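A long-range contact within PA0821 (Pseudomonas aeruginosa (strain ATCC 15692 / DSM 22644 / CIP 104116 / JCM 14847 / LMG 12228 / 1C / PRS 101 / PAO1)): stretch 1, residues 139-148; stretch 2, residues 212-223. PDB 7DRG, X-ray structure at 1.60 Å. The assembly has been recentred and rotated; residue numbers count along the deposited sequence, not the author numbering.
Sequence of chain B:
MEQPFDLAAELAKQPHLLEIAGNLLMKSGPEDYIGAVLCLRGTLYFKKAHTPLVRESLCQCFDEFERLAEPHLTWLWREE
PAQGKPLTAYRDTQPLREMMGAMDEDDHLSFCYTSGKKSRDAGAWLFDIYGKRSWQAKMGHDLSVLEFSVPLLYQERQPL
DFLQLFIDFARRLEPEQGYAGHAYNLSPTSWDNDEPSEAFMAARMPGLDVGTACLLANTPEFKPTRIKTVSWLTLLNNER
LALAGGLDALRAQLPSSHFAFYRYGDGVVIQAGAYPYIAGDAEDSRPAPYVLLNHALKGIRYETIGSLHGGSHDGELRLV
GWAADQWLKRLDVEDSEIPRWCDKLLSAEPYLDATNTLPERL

Stretch 1 (139-148) MGHDLSVLEF
Stretch 2 (212-223) TACLLANTPEFK

Residues 139-148 leave a helix at Gly140, whose positive phi (120/-16) closes a Schellman motif, and pass through a loop into an extended strand that includes 144-148. Residues 212-223 form a short helix that includes 213-216, a type I turn from Leu216 to Thr219 and a 3-10 segment at 220-222. The two run antiparallel: CA-CA distances are 5.5 Å for His141-Asn218, 5.8 Å for Leu143-Ala217 and 5.9 Å for Val145-Cys214.

Asn218 (chi1 -66°, chi2 -72°) anchors the loop by reading both backbone polar groups of Leu143. Leu143 N donates to Asn218 OD1 (3.0 Å, 162°), and Asn218 ND2 donates to Leu143 O (2.8 Å, 151°), so one carboxamide satisfies a backbone donor and a backbone acceptor that have no other partner within these stretches. Asp142 N also lies 3.2 Å from Asn218 OD1, but the angle is poor; its bond is a weak one to Gly140 O (3.2 Å). Water 1 lies between Asn218 OD1 (2.7 Å) and Asp142 OD1 (2.9 Å), within hydrogen-bonding distance of both. The His141 ring (chi1 m) lays one face over Asn218 CB.

In alternation, Leu143, Val145 and Glu147 point their CA-to-CB bonds toward the other stretch, while Ser144 points away. Leu143 (t, p) brings CD2 to 4.1 Å from both Ala217 CB and Phe222 CD2, meeting the aromatic ring at its edge. Val145 (t) straddles two small residues four positions apart, Ala213 and Ala217, with CG1 3.8 Å from Ala213 CB and CG2 3.8 Å from Ala217 CB.

Glu147 (m, t, chi3 113°) serves the helix N-terminus through water. Water 2 accepts from Ala213 N (2.9 Å) and lies 2.6 Å from Glu147 OE1; water 3 accepts from Cys214 N (2.9 Å) and donates to Glu147 OE2 (3.0 Å). These first-turn amides are thus satisfied by solvent, while the Thr212 side chain makes no capping bond.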

# COMPACT_ATOMS: atom_id res chain seq x y z
N MSE B 139 -24.10 -18.50 27.63
CA MSE B 139 -22.97 -18.06 28.44
C MSE B 139 -22.49 -16.67 28.02
O MSE B 139 -21.58 -16.10 28.64
CB MSE B 139 -21.80 -19.05 28.34
CG MSE B 139 -22.08 -20.45 28.87
SE MSE B 139 -22.60 -20.53 30.75
CE MSE B 139 -24.51 -20.83 30.57
N GLY B 140 -23.09 -16.12 26.97
CA GLY B 140 -22.79 -14.77 26.52
C GLY B 140 -22.25 -14.66 25.11
O GLY B 140 -22.25 -13.56 24.55
N HIS B 141 -21.78 -15.75 24.49
CA HIS B 141 -21.25 -15.68 23.12
C HIS B 141 -22.38 -16.02 22.15
O HIS B 141 -22.45 -17.10 21.57
CB HIS B 141 -20.07 -16.63 22.96
CG HIS B 141 -18.84 -16.20 23.69
ND1 HIS B 141 -17.60 -16.77 23.47
CD2 HIS B 141 -18.65 -15.26 24.64
CE1 HIS B 141 -16.71 -16.20 24.26
NE2 HIS B 141 -17.32 -15.28 24.98
N ASP B 142 -23.28 -15.05 21.94
CA ASP B 142 -24.56 -15.31 21.29
C ASP B 142 -24.66 -14.80 19.85
O ASP B 142 -25.73 -14.94 19.24
CB ASP B 142 -25.71 -14.72 22.12
CG ASP B 142 -25.62 -13.21 22.28
OD1 ASP B 142 -24.65 -12.60 21.79
OD2 ASP B 142 -26.54 -12.63 22.90
N LEU B 143 -23.61 -14.23 19.29
CA LEU B 143 -23.70 -13.57 17.99
C LEU B 143 -23.11 -14.48 16.91
O LEU B 143 -21.94 -14.88 17.00
CB LEU B 143 -22.97 -12.23 18.02
CG LEU B 143 -23.28 -11.29 16.85
CD1 LEU B 143 -24.78 -11.01 16.79
CD2 LEU B 143 -22.47 -10.02 17.01
N SER B 144 -23.93 -14.81 15.92
CA SER B 144 -23.52 -15.62 14.78
C SER B 144 -23.37 -14.73 13.54
O SER B 144 -23.72 -13.55 13.54
CB SER B 144 -24.54 -16.74 14.53
OG SER B 144 -24.61 -17.60 15.66
N VAL B 145 -22.81 -15.31 12.48
CA VAL B 145 -22.46 -14.55 11.28
C VAL B 145 -22.83 -15.34 10.04
O VAL B 145 -22.54 -16.53 9.95
CB VAL B 145 -20.96 -14.20 11.24
CG1 VAL B 145 -20.60 -13.53 9.92
CG2 VAL B 145 -20.57 -13.31 12.42
N LEU B 146 -23.47 -14.66 9.08
CA LEU B 146 -23.61 -15.16 7.72
C LEU B 146 -22.86 -14.20 6.80
O LEU B 146 -23.13 -13.00 6.82
CB LEU B 146 -25.08 -15.24 7.29
CG LEU B 146 -25.32 -15.53 5.81
CD1 LEU B 146 -24.74 -16.88 5.40
CD2 LEU B 146 -26.80 -15.49 5.48
N GLU B 147 -21.95 -14.74 5.99
CA GLU B 147 -21.27 -13.95 4.97
C GLU B 147 -21.47 -14.62 3.62
O GLU B 147 -21.43 -15.84 3.52
CB GLU B 147 -19.76 -13.83 5.24
CG GLU B 147 -19.38 -13.03 6.44
CD GLU B 147 -17.95 -12.53 6.34
OE1 GLU B 147 -17.76 -11.31 6.21
OE2 GLU B 147 -17.01 -13.37 6.36
N PHE B 148 -21.68 -13.81 2.59
CA PHE B 148 -21.88 -14.37 1.27
C PHE B 148 -21.40 -13.37 0.24
O PHE B 148 -21.33 -12.17 0.50
CB PHE B 148 -23.35 -14.76 1.04
CG PHE B 148 -24.26 -13.59 0.90
CD1 PHE B 148 -24.64 -12.85 2.01
CD2 PHE B 148 -24.73 -13.21 -0.35
CE1 PHE B 148 -25.49 -11.75 1.87
CE2 PHE B 148 -25.57 -12.11 -0.49
CZ PHE B 148 -25.95 -11.38 0.63
N THR B 212 -12.34 -10.40 9.60
CA THR B 212 -13.05 -11.68 9.68
C THR B 212 -14.18 -11.55 10.69
O THR B 212 -13.95 -11.55 11.90
CB THR B 212 -12.08 -12.80 10.07
OG1 THR B 212 -10.99 -12.83 9.14
CG2 THR B 212 -12.79 -14.13 10.04
N ALA B 213 -15.42 -11.44 10.19
CA ALA B 213 -16.55 -11.15 11.06
C ALA B 213 -16.73 -12.21 12.14
O ALA B 213 -17.07 -11.88 13.28
CB ALA B 213 -17.82 -11.01 10.23
N CYS B 214 -16.51 -13.48 11.81
CA CYS B 214 -16.73 -14.51 12.81
C CYS B 214 -15.72 -14.45 13.95
O CYS B 214 -16.01 -14.94 15.04
CB CYS B 214 -16.75 -15.90 12.16
SG CYS B 214 -15.20 -16.44 11.46
N LEU B 215 -14.54 -13.87 13.72
CA LEU B 215 -13.60 -13.63 14.82
C LEU B 215 -13.97 -12.40 15.63
O LEU B 215 -13.69 -12.34 16.83
CB LEU B 215 -12.17 -13.47 14.30
CG LEU B 215 -11.52 -14.58 13.47
CD1 LEU B 215 -10.03 -14.29 13.29
CD2 LEU B 215 -11.75 -15.93 14.12
N LEU B 216 -14.59 -11.40 14.99
CA LEU B 216 -14.98 -10.18 15.69
C LEU B 216 -16.22 -10.38 16.55
O LEU B 216 -16.35 -9.74 17.61
CB LEU B 216 -15.24 -9.06 14.67
CG LEU B 216 -14.07 -8.59 13.80
CD1 LEU B 216 -14.54 -7.63 12.72
CD2 LEU B 216 -13.00 -7.95 14.68
N ALA B 217 -17.11 -11.29 16.14
CA ALA B 217 -18.51 -11.27 16.58
C ALA B 217 -18.67 -11.35 18.09
O ALA B 217 -19.57 -10.71 18.66
CB ALA B 217 -19.27 -12.41 15.90
N ASN B 218 -17.84 -12.14 18.78
CA ASN B 218 -18.05 -12.34 20.21
C ASN B 218 -16.86 -11.90 21.04
O ASN B 218 -16.68 -12.38 22.17
CB ASN B 218 -18.42 -13.80 20.48
CG ASN B 218 -19.77 -14.17 19.89
OD1 ASN B 218 -20.81 -13.75 20.39
ND2 ASN B 218 -19.75 -14.92 18.80
N THR B 219 -16.06 -10.98 20.52
CA THR B 219 -15.05 -10.31 21.31
C THR B 219 -15.70 -9.34 22.29
O THR B 219 -16.81 -8.86 22.04
CB THR B 219 -14.09 -9.54 20.40
OG1 THR B 219 -14.83 -8.55 19.67
CG2 THR B 219 -13.40 -10.48 19.42
N PRO B 220 -15.04 -9.04 23.41
CA PRO B 220 -15.60 -8.03 24.33
C PRO B 220 -15.79 -6.67 23.66
O PRO B 220 -16.71 -5.93 24.04
CB PRO B 220 -14.56 -7.95 25.45
CG PRO B 220 -13.77 -9.21 25.35
CD PRO B 220 -13.76 -9.58 23.90
N GLU B 221 -14.97 -6.34 22.67
CA GLU B 221 -15.10 -5.06 21.99
C GLU B 221 -16.41 -4.94 21.23
O GLU B 221 -16.86 -3.82 20.98
CB GLU B 221 -13.91 -4.85 21.05
CG GLU B 221 -12.58 -4.58 21.75
CD GLU B 221 -11.76 -5.84 22.04
OE1 GLU B 221 -12.32 -6.95 22.02
OE2 GLU B 221 -10.54 -5.70 22.28
N PHE B 222 -17.03 -6.06 20.89
CA PHE B 222 -18.27 -6.00 20.09
C PHE B 222 -19.53 -5.87 20.95
O PHE B 222 -20.59 -5.68 20.40
CB PHE B 222 -18.33 -7.22 19.16
CG PHE B 222 -18.36 -6.92 17.68
CD1 PHE B 222 -17.36 -6.20 17.08
CD2 PHE B 222 -19.40 -7.38 16.90
CE1 PHE B 222 -17.39 -5.95 15.72
CE2 PHE B 222 -19.44 -7.10 15.55
CZ PHE B 222 -18.43 -6.39 14.96
N LYS B 223 -19.40 -5.93 22.28
CA LYS B 223 -20.57 -5.87 23.14
C LYS B 223 -21.39 -4.58 22.99
O LYS B 223 -22.63 -4.67 23.03
CB LYS B 223 -20.14 -6.05 24.60
CG LYS B 223 -19.33 -7.32 24.92
CD LYS B 223 -20.18 -8.46 25.48
CE LYS B 223 -19.32 -9.47 26.24
NZ LYS B 223 -18.43 -10.28 25.36
O HOH W 1 -21.86 -11.66 21.77
O HOH W 2 -15.63 -10.57 7.45
O HOH W 3 -16.47 -14.41 9.07